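Local coordinates for protein putative HTH-type transcriptional regulator ybaQ (Escherichia coli, PDB 2EBY) that probably binds DNA through a Cro/C1-type helix-turn-helix domain and may regulate transcription, at residues Leu51-Ala56 and Phe69-Gln74; Glu32-His37 and Phe57-Val62. One frame throughout, in Å; residues are numbered along the deposited sequence.

Contacts 1 and 2 both use helix 53-63: residues 51-56, the end of the preceding loop and the first turn of the helix, meet helix 67-83, while residues 57-62 further along meet the end of helix 27-34 and the turn after it. Their centres are 12 Å apart, and they join directly: CD1 of L51 comes within 3.4 Å of CD1 of L59, and SD of M55 lies 4.1 Å from CD1 of L34. The centre of contact 1 is about 6 Å from the centre of the chain, that of contact 2 about 17 Å. Contact 2 reaches into the predicted helix-turn-helix motif, contact 1 holds a sulfate ion at a helix start, and both touch the second subunit.

Contact 1 (Leu51-Ala56 and Phe69-Gln74); sequences LTTEMA and FWLNLQ. With SO4 (sulfate ion), chain C.
L51 lies against the turn of helix 67-83 that carries W70 and Q74. Its CG stands anti to the backbone N, and CD2 packs 3.5 Å from CB of W70. At the other end of the residue, the backbone N of L51 donates to OE1 of Q74 over 3.0 Å. The N-H points almost straight at the oxygen (176°), yet the donor stands well above the amide plane, 59° out of it. A bend at chi2 (62°) turns CD of Q74 back toward the loop, and NE2 is held by D78, so both ends of the amide are engaged. An alanine at Q74 would probably leave the N-H of L51 without this acceptor and D78 without its amide partner.

T52 is the N-cap of helix 53-63: its OG1 accepts from N of M55 at 3.1 Å. T53, in the first turn, donates its backbone N to O2 of the sulfate, 2.8 Å away, and K50 also binds this ion, which probably came from the crystallisation liquor. A56 faces the other helix, its CB 3.7 Å from CD2 of L71 and 4.3 Å from CB of W70. L71 also packs on L79 of the second subunit.

The contact is thus mainly aliphatic, with one polar bond, from the backbone N of L51 in the loop to the amide of Q74. A sulfate at the N-terminal end of helix 53-63 suits the partial positive charge expected there, probably reinforced by K50.

Contact 2 (Glu32-His37 and Phe57-Val62); sequences ELLHVH and FRLAKV
L34 buries more surface against residues 57-62 than any other residue of 32-37, and its methyls make the closest apolar contacts. Its CD2 fits between two methyls, lying 3.6 Å from CD2 of L59 and 3.6 Å from CG2 of V62. The L34 and V62 side chains cross at about a right angle, and CB of R58 lies 3.8 Å from CD2 of L34. L33 adds a looser touch, its CD1 4.1 Å from CG1 of V62, again with the side chains near perpendicular.

Residues 32-37 fall within the predicted helix-turn-helix motif, where helix 27-34 ends and the chain turns toward helix 38-45. H35 leaves the helix with a positive phi of 63°, and H37 N-caps the next helix. L34 and V36 also pack on V41 of that helix, so the turn is held between helix 38-45 and helix 53-63, as expected in the compact helical core of a Cro/C1-type domain.

The polar contact comes from R58. Its chain is extended as far as NE (chi3 -175°) and reaches toward the end of helix 27-34. There NH1 of R58 lies 2.8 Å from the carbonyl O of L34, in a weak bond bent to an N-H...O angle of 124°. CG1 of V36 lies 3.6 Å above one face of the R58 guanidinium, displaced toward its rim, and 3.7 Å from CD of R58. The stronger partners of R58 are acidic: NH2 forms salt bridges with E54 and with E91 of the second subunit.

Contact 1 (Leu51-Ala56 and Phe69-Gln74)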
ATOM      1  N   LEU A  51       6.457   1.870  -5.567  1.00 30.40           N
ATOM      2  CA  LEU A  51       6.545   0.526  -6.130  1.00 30.89           C
ATOM      3  C   LEU A  51       5.118  -0.023  -6.063  1.00 29.92           C
ATOM      4  O   LEU A  51       4.583  -0.204  -4.966  1.00 29.09           O
ATOM      5  CB  LEU A  51       7.451  -0.356  -5.277  1.00 31.77           C
ATOM      6  CG  LEU A  51       7.618  -1.816  -5.703  1.00 35.97           C
ATOM      7  CD1 LEU A  51       8.753  -1.941  -6.701  1.00 37.62           C
ATOM      8  CD2 LEU A  51       7.920  -2.659  -4.474  1.00 36.66           C
ATOM      9  N   THR A  52       4.505  -0.279  -7.218  1.00 26.28           N
ATOM     10  CA  THR A  52       3.138  -0.800  -7.248  1.00 25.61           C
ATOM     11  C   THR A  52       3.131  -2.318  -7.069  1.00 25.84           C
ATOM     12  O   THR A  52       4.178  -2.970  -7.165  1.00 23.84           O
ATOM     13  CB  THR A  52       2.430  -0.482  -8.587  1.00 26.90           C
ATOM     14  OG1 THR A  52       3.091  -1.170  -9.651  1.00 24.89           O
ATOM     15  CG2 THR A  52       2.454   1.016  -8.877  1.00 26.00           C
ATOM     16  N   THR A  53       1.949  -2.875  -6.816  1.00 24.35           N
ATOM     17  CA  THR A  53       1.797  -4.317  -6.640  1.00 24.24           C
ATOM     18  C   THR A  53       2.229  -5.050  -7.912  1.00 24.38           C
ATOM     19  O   THR A  53       2.968  -6.037  -7.852  1.00 24.49           O
ATOM     20  CB  THR A  53       0.329  -4.695  -6.317  1.00 25.36           C
ATOM     21  OG1 THR A  53      -0.130  -3.926  -5.200  1.00 27.24           O
ATOM     22  CG2 THR A  53       0.229  -6.160  -5.930  1.00 22.15           C
ATOM     23  N   GLU A  54       1.767  -4.566  -9.060  1.00 26.26           N
ATOM     24  CA  GLU A  54       2.121  -5.183 -10.336  1.00 28.49           C
ATOM     25  C   GLU A  54       3.628  -5.145 -10.565  1.00 27.35           C
ATOM     26  O   GLU A  54       4.223  -6.149 -10.957  1.00 28.29           O
ATOM     27  CB  GLU A  54       1.416  -4.483 -11.506  1.00 32.08           C
ATOM     28  CG  GLU A  54       1.622  -5.184 -12.850  1.00 35.38           C
ATOM     29  CD  GLU A  54       0.925  -4.486 -14.010  1.00 38.27           C
ATOM     30  OE1 GLU A  54      -0.236  -4.065 -13.840  1.00 38.42           O
ATOM     31  OE2 GLU A  54       1.529  -4.371 -15.100  1.00 40.61           O
ATOM     32  N   MET A  55       4.254  -3.995 -10.327  1.00 25.42           N
ATOM     33  CA  MET A  55       5.698  -3.916 -10.520  1.00 24.23           C
ATOM     34  C   MET A  55       6.398  -4.906  -9.605  1.00 24.08           C
ATOM     35  O   MET A  55       7.420  -5.470  -9.975  1.00 24.38           O
ATOM     36  CB  MET A  55       6.239  -2.511 -10.237  1.00 20.45           C
ATOM     37  CG  MET A  55       7.777  -2.392 -10.346  1.00 18.52           C
ATOM     38  SD  MET A  55       8.494  -2.676 -12.006  1.00 11.06           S
ATOM     39  CE  MET A  55       8.089  -1.110 -12.764  1.00 20.99           C
ATOM     40  N   ALA A  56       5.850  -5.098  -8.407  1.00 25.49           N
ATOM     41  CA  ALA A  56       6.427  -6.027  -7.436  1.00 25.03           C
ATOM     42  C   ALA A  56       6.403  -7.441  -8.002  1.00 23.90           C
ATOM     43  O   ALA A  56       7.345  -8.199  -7.815  1.00 21.95           O
ATOM     44  CB  ALA A  56       5.650  -5.974  -6.120  1.00 24.66           C
ATOM     45  N   PHE A  69       8.852  -9.354  -0.670  1.00 24.36           N
ATOM     46  CA  PHE A  69      10.204  -8.878  -0.432  1.00 26.75           C
ATOM     47  C   PHE A  69      10.232  -7.417  -0.907  1.00 27.62           C
ATOM     48  O   PHE A  69      10.743  -6.533  -0.222  1.00 27.02           O
ATOM     49  CB  PHE A  69      11.204  -9.704  -1.238  1.00 30.36           C
ATOM     50  CG  PHE A  69      12.557  -9.061  -1.371  1.00 35.04           C
ATOM     51  CD1 PHE A  69      13.493  -9.156  -0.345  1.00 37.61           C
ATOM     52  CD2 PHE A  69      12.886  -8.338  -2.515  1.00 35.69           C
ATOM     53  CE1 PHE A  69      14.743  -8.538  -0.454  1.00 39.04           C
ATOM     54  CE2 PHE A  69      14.132  -7.716  -2.636  1.00 37.63           C
ATOM     55  CZ  PHE A  69      15.061  -7.817  -1.604  1.00 37.87           C
ATOM     56  N   TRP A  70       9.666  -7.168  -2.086  1.00 26.59           N
ATOM     57  CA  TRP A  70       9.636  -5.815  -2.618  1.00 26.50           C
ATOM     58  C   TRP A  70       8.582  -4.937  -1.953  1.00 24.65           C
ATOM     59  O   TRP A  70       8.863  -3.797  -1.594  1.00 24.75           O
ATOM     60  CB  TRP A  70       9.414  -5.830  -4.136  1.00 24.90           C
ATOM     61  CG  TRP A  70      10.528  -6.516  -4.876  1.00 26.07           C
ATOM     62  CD1 TRP A  70      10.529  -7.793  -5.353  1.00 22.57           C
ATOM     63  CD2 TRP A  70      11.835  -5.987  -5.133  1.00 26.51           C
ATOM     64  NE1 TRP A  70      11.756  -8.100  -5.882  1.00 25.88           N
ATOM     65  CE2 TRP A  70      12.584  -7.011  -5.759  1.00 25.93           C
ATOM     66  CE3 TRP A  70      12.462  -4.752  -4.890  1.00 26.32           C
ATOM     67  CZ2 TRP A  70      13.914  -6.840  -6.154  1.00 27.72           C
ATOM     68  CZ3 TRP A  70      13.788  -4.579  -5.282  1.00 27.30           C
ATOM     69  CH2 TRP A  70      14.501  -5.621  -5.904  1.00 25.81           C
ATOM     70  N   LEU A  71       7.374  -5.461  -1.769  1.00 24.32           N
ATOM     71  CA  LEU A  71       6.315  -4.659  -1.165  1.00 24.67           C
ATOM     72  C   LEU A  71       6.632  -4.221   0.258  1.00 24.05           C
ATOM     73  O   LEU A  71       6.209  -3.144   0.675  1.00 24.07           O
ATOM     74  CB  LEU A  71       4.966  -5.402  -1.206  1.00 23.83           C
ATOM     75  CG  LEU A  71       4.337  -5.576  -2.600  1.00 26.25           C
ATOM     76  CD1 LEU A  71       3.003  -6.328  -2.472  1.00 21.26           C
ATOM     77  CD2 LEU A  71       4.132  -4.209  -3.263  1.00 24.42           C
ATOM     78  N   ASN A  72       7.379  -5.037   1.004  1.00 24.45           N
ATOM     79  CA  ASN A  72       7.722  -4.677   2.377  1.00 26.03           C
ATOM     80  C   ASN A  72       8.621  -3.446   2.415  1.00 25.77           C
ATOM     81  O   ASN A  72       8.499  -2.610   3.312  1.00 27.57           O
ATOM     82  CB  ASN A  72       8.393  -5.849   3.117  1.00 27.08           C
ATOM     83  CG  ASN A  72       7.443  -7.022   3.336  1.00 29.84           C
ATOM     84  OD1 ASN A  72       6.224  -6.836   3.438  1.00 30.16           O
ATOM     85  ND2 ASN A  72       7.994  -8.232   3.417  1.00 27.94           N
ATOM     86  N   LEU A  73       9.506  -3.327   1.429  1.00 26.41           N
ATOM     87  CA  LEU A  73      10.410  -2.184   1.335  1.00 26.66           C
ATOM     88  C   LEU A  73       9.611  -0.906   1.089  1.00 27.57           C
ATOM     89  O   LEU A  73       9.872   0.128   1.709  1.00 26.45           O
ATOM     90  CB  LEU A  73      11.418  -2.390   0.200  1.00 26.28           C
ATOM     91  CG  LEU A  73      12.420  -3.539   0.393  1.00 28.22           C
ATOM     92  CD1 LEU A  73      13.189  -3.750  -0.897  1.00 27.18           C
ATOM     93  CD2 LEU A  73      13.377  -3.238   1.541  1.00 26.23           C
ATOM     94  N   GLN A  74       8.627  -0.974   0.196  1.00 26.36           N
ATOM     95  CA  GLN A  74       7.816   0.204  -0.082  1.00 26.68           C
ATOM     96  C   GLN A  74       6.962   0.528   1.145  1.00 27.23           C
ATOM     97  O   GLN A  74       6.697   1.694   1.434  1.00 27.18           O
ATOM     98  CB  GLN A  74       6.907  -0.026  -1.293  1.00 27.84           C
ATOM     99  CG  GLN A  74       6.028   1.173  -1.647  1.00 27.68           C
ATOM    100  CD  GLN A  74       6.842   2.393  -2.038  1.00 28.06           C
ATOM    101  OE1 GLN A  74       7.690   2.323  -2.923  1.00 27.17           O
ATOM    102  NE2 GLN A  74       6.584   3.516  -1.382  1.00 28.22           N
TER
HETATM  103  S   SO4 C 121      -1.248  -0.563  -6.293  1.00 36.13           S
HETATM  104  O1  SO4 C 121      -2.063  -1.820  -6.306  1.00 40.37           O
HETATM  105  O2  SO4 C 121       0.166  -0.919  -5.988  1.00 42.80           O
HETATM  106  O3  SO4 C 121      -1.234   0.099  -7.654  1.00 44.59           O
HETATM  107  O4  SO4 C 121      -1.827   0.371  -5.243  1.00 42.79           O

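Contact 2 (Glu32-His37 and Phe57-Val62)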
ATOM      1  N   GLU A  32      13.759  -3.984 -20.281  1.00 37.19           N
ATOM      2  CA  GLU A  32      13.344  -4.960 -21.285  1.00 38.29           C
ATOM      3  C   GLU A  32      12.993  -6.309 -20.655  1.00 37.37           C
ATOM      4  O   GLU A  32      12.161  -7.050 -21.179  1.00 36.34           O
ATOM      5  CB  GLU A  32      14.437  -5.105 -22.350  1.00 42.28           C
ATOM      6  CG  GLU A  32      14.899  -3.746 -22.881  1.00 50.18           C
ATOM      7  CD  GLU A  32      15.745  -3.834 -24.140  1.00 54.69           C
ATOM      8  OE1 GLU A  32      15.173  -4.009 -25.238  1.00 56.74           O
ATOM      9  OE2 GLU A  32      16.988  -3.729 -24.029  1.00 57.23           O
ATOM     10  N   LEU A  33      13.624  -6.621 -19.529  1.00 35.45           N
ATOM     11  CA  LEU A  33      13.327  -7.858 -18.821  1.00 36.29           C
ATOM     12  C   LEU A  33      11.948  -7.729 -18.157  1.00 36.64           C
ATOM     13  O   LEU A  33      11.098  -8.613 -18.283  1.00 36.09           O
ATOM     14  CB  LEU A  33      14.387  -8.144 -17.749  1.00 35.77           C
ATOM     15  CG  LEU A  33      15.766  -8.635 -18.205  1.00 37.36           C
ATOM     16  CD1 LEU A  33      16.706  -8.831 -17.012  1.00 36.57           C
ATOM     17  CD2 LEU A  33      15.581  -9.945 -18.950  1.00 38.32           C
ATOM     18  N   LEU A  34      11.732  -6.621 -17.455  1.00 34.91           N
ATOM     19  CA  LEU A  34      10.462  -6.370 -16.772  1.00 35.03           C
ATOM     20  C   LEU A  34       9.374  -6.070 -17.794  1.00 34.97           C
ATOM     21  O   LEU A  34       8.186  -6.114 -17.483  1.00 33.41           O
ATOM     22  CB  LEU A  34      10.589  -5.170 -15.817  1.00 32.76           C
ATOM     23  CG  LEU A  34      11.603  -5.205 -14.663  1.00 32.98           C
ATOM     24  CD1 LEU A  34      11.825  -3.800 -14.115  1.00 31.52           C
ATOM     25  CD2 LEU A  34      11.109  -6.125 -13.573  1.00 30.84           C
ATOM     26  N   HIS A  35       9.801  -5.772 -19.017  1.00 37.37           N
ATOM     27  CA  HIS A  35       8.892  -5.426 -20.104  1.00 38.76           C
ATOM     28  C   HIS A  35       8.106  -4.141 -19.803  1.00 38.35           C
ATOM     29  O   HIS A  35       6.904  -4.041 -20.063  1.00 39.30           O
ATOM     30  CB  HIS A  35       7.916  -6.567 -20.397  1.00 42.22           C
ATOM     31  CG  HIS A  35       7.065  -6.322 -21.607  1.00 48.50           C
ATOM     32  ND1 HIS A  35       5.781  -6.810 -21.724  1.00 51.81           N
ATOM     33  CD2 HIS A  35       7.310  -5.624 -22.738  1.00 51.41           C
ATOM     34  CE1 HIS A  35       5.270  -6.415 -22.881  1.00 52.73           C
ATOM     35  NE2 HIS A  35       6.178  -5.695 -23.514  1.00 52.01           N
ATOM     36  N   VAL A  36       8.799  -3.159 -19.242  1.00 37.92           N
ATOM     37  CA  VAL A  36       8.201  -1.866 -18.932  1.00 37.50           C
ATOM     38  C   VAL A  36       9.101  -0.829 -19.592  1.00 37.99           C
ATOM     39  O   VAL A  36      10.204  -1.161 -20.027  1.00 39.46           O
ATOM     40  CB  VAL A  36       8.147  -1.603 -17.402  1.00 36.65           C
ATOM     41  CG1 VAL A  36       7.259  -2.648 -16.721  1.00 33.63           C
ATOM     42  CG2 VAL A  36       9.556  -1.627 -16.821  1.00 33.85           C
ATOM     43  N   HIS A  37       8.642   0.414 -19.676  1.00 37.93           N
ATOM     44  CA  HIS A  37       9.443   1.464 -20.290  1.00 36.83           C
ATOM     45  C   HIS A  37      10.616   1.787 -19.373  1.00 35.95           C
ATOM     46  O   HIS A  37      10.515   1.649 -18.155  1.00 35.04           O
ATOM     47  CB  HIS A  37       8.589   2.719 -20.518  1.00 39.27           C
ATOM     48  CG  HIS A  37       9.266   3.769 -21.347  1.00 41.55           C
ATOM     49  ND1 HIS A  37      10.365   4.465 -20.907  1.00 41.85           N
ATOM     50  CD2 HIS A  37       9.021   4.204 -22.609  1.00 42.34           C
ATOM     51  CE1 HIS A  37      10.779   5.288 -21.862  1.00 42.64           C
ATOM     52  NE2 HIS A  37       9.977   5.143 -22.903  1.00 43.02           N
ATOM     53  N   PHE A  57       5.319  -7.791  -8.691  1.00 25.62           N
ATOM     54  CA  PHE A  57       5.206  -9.110  -9.325  1.00 26.67           C
ATOM     55  C   PHE A  57       6.278  -9.277 -10.406  1.00 26.81           C
ATOM     56  O   PHE A  57       6.870 -10.346 -10.545  1.00 26.54           O
ATOM     57  CB  PHE A  57       3.841  -9.291  -9.990  1.00 25.28           C
ATOM     58  CG  PHE A  57       2.772  -9.858  -9.087  1.00 27.69           C
ATOM     59  CD1 PHE A  57       2.276  -9.126  -8.012  1.00 24.44           C
ATOM     60  CD2 PHE A  57       2.232 -11.119  -9.348  1.00 26.06           C
ATOM     61  CE1 PHE A  57       1.256  -9.637  -7.213  1.00 29.53           C
ATOM     62  CE2 PHE A  57       1.213 -11.642  -8.557  1.00 28.17           C
ATOM     63  CZ  PHE A  57       0.720 -10.901  -7.485  1.00 28.93           C
ATOM     64  N   ARG A  58       6.510  -8.220 -11.184  1.00 26.05           N
ATOM     65  CA  ARG A  58       7.500  -8.273 -12.264  1.00 26.95           C
ATOM     66  C   ARG A  58       8.908  -8.446 -11.703  1.00 26.50           C
ATOM     67  O   ARG A  58       9.690  -9.254 -12.201  1.00 24.31           O
ATOM     68  CB  ARG A  58       7.434  -7.001 -13.113  1.00 28.20           C
ATOM     69  CG  ARG A  58       6.160  -6.837 -13.934  1.00 28.68           C
ATOM     70  CD  ARG A  58       6.125  -5.445 -14.531  1.00 28.76           C
ATOM     71  NE  ARG A  58       4.883  -5.155 -15.232  1.00 33.37           N
ATOM     72  CZ  ARG A  58       4.584  -5.608 -16.443  1.00 34.75           C
ATOM     73  NH1 ARG A  58       5.444  -6.376 -17.095  1.00 36.21           N
ATOM     74  NH2 ARG A  58       3.427  -5.288 -17.005  1.00 34.98           N
ATOM     75  N   LEU A  59       9.219  -7.686 -10.660  1.00 26.44           N
ATOM     76  CA  LEU A  59      10.520  -7.764 -10.025  1.00 28.06           C
ATOM     77  C   LEU A  59      10.724  -9.144  -9.392  1.00 29.80           C
ATOM     78  O   LEU A  59      11.803  -9.730  -9.494  1.00 31.06           O
ATOM     79  CB  LEU A  59      10.640  -6.663  -8.972  1.00 28.25           C
ATOM     80  CG  LEU A  59      10.698  -5.236  -9.520  1.00 29.23           C
ATOM     81  CD1 LEU A  59      10.567  -4.234  -8.377  1.00 28.38           C
ATOM     82  CD2 LEU A  59      12.014  -5.038 -10.277  1.00 26.54           C
ATOM     83  N   ALA A  60       9.684  -9.657  -8.742  1.00 29.57           N
ATOM     84  CA  ALA A  60       9.746 -10.969  -8.114  1.00 29.42           C
ATOM     85  C   ALA A  60      10.148 -12.005  -9.159  1.00 30.39           C
ATOM     86  O   ALA A  60      11.004 -12.857  -8.913  1.00 28.37           O
ATOM     87  CB  ALA A  60       8.395 -11.338  -7.531  1.00 26.80           C
ATOM     88  N   LYS A  61       9.523 -11.913 -10.329  1.00 30.64           N
ATOM     89  CA  LYS A  61       9.791 -12.843 -11.422  1.00 34.82           C
ATOM     90  C   LYS A  61      11.219 -12.717 -11.968  1.00 36.32           C
ATOM     91  O   LYS A  61      11.926 -13.716 -12.097  1.00 37.68           O
ATOM     92  CB  LYS A  61       8.757 -12.632 -12.537  1.00 36.12           C
ATOM     93  CG  LYS A  61       8.973 -13.456 -13.801  1.00 40.29           C
ATOM     94  CD  LYS A  61       8.787 -14.942 -13.568  1.00 43.78           C
ATOM     95  CE  LYS A  61       9.021 -15.739 -14.854  1.00 46.05           C
ATOM     96  NZ  LYS A  61       8.041 -15.419 -15.934  1.00 45.62           N
ATOM     97  N   VAL A  62      11.646 -11.492 -12.261  1.00 37.47           N
ATOM     98  CA  VAL A  62      12.982 -11.246 -12.796  1.00 37.54           C
ATOM     99  C   VAL A  62      14.117 -11.612 -11.840  1.00 38.49           C
ATOM    100  O   VAL A  62      15.142 -12.153 -12.260  1.00 37.90           O
ATOM    101  CB  VAL A  62      13.154  -9.749 -13.223  1.00 38.09           C
ATOM    102  CG1 VAL A  62      14.607  -9.447 -13.533  1.00 35.42           C
ATOM    103  CG2 VAL A  62      12.293  -9.449 -14.448  1.00 36.96           C
TER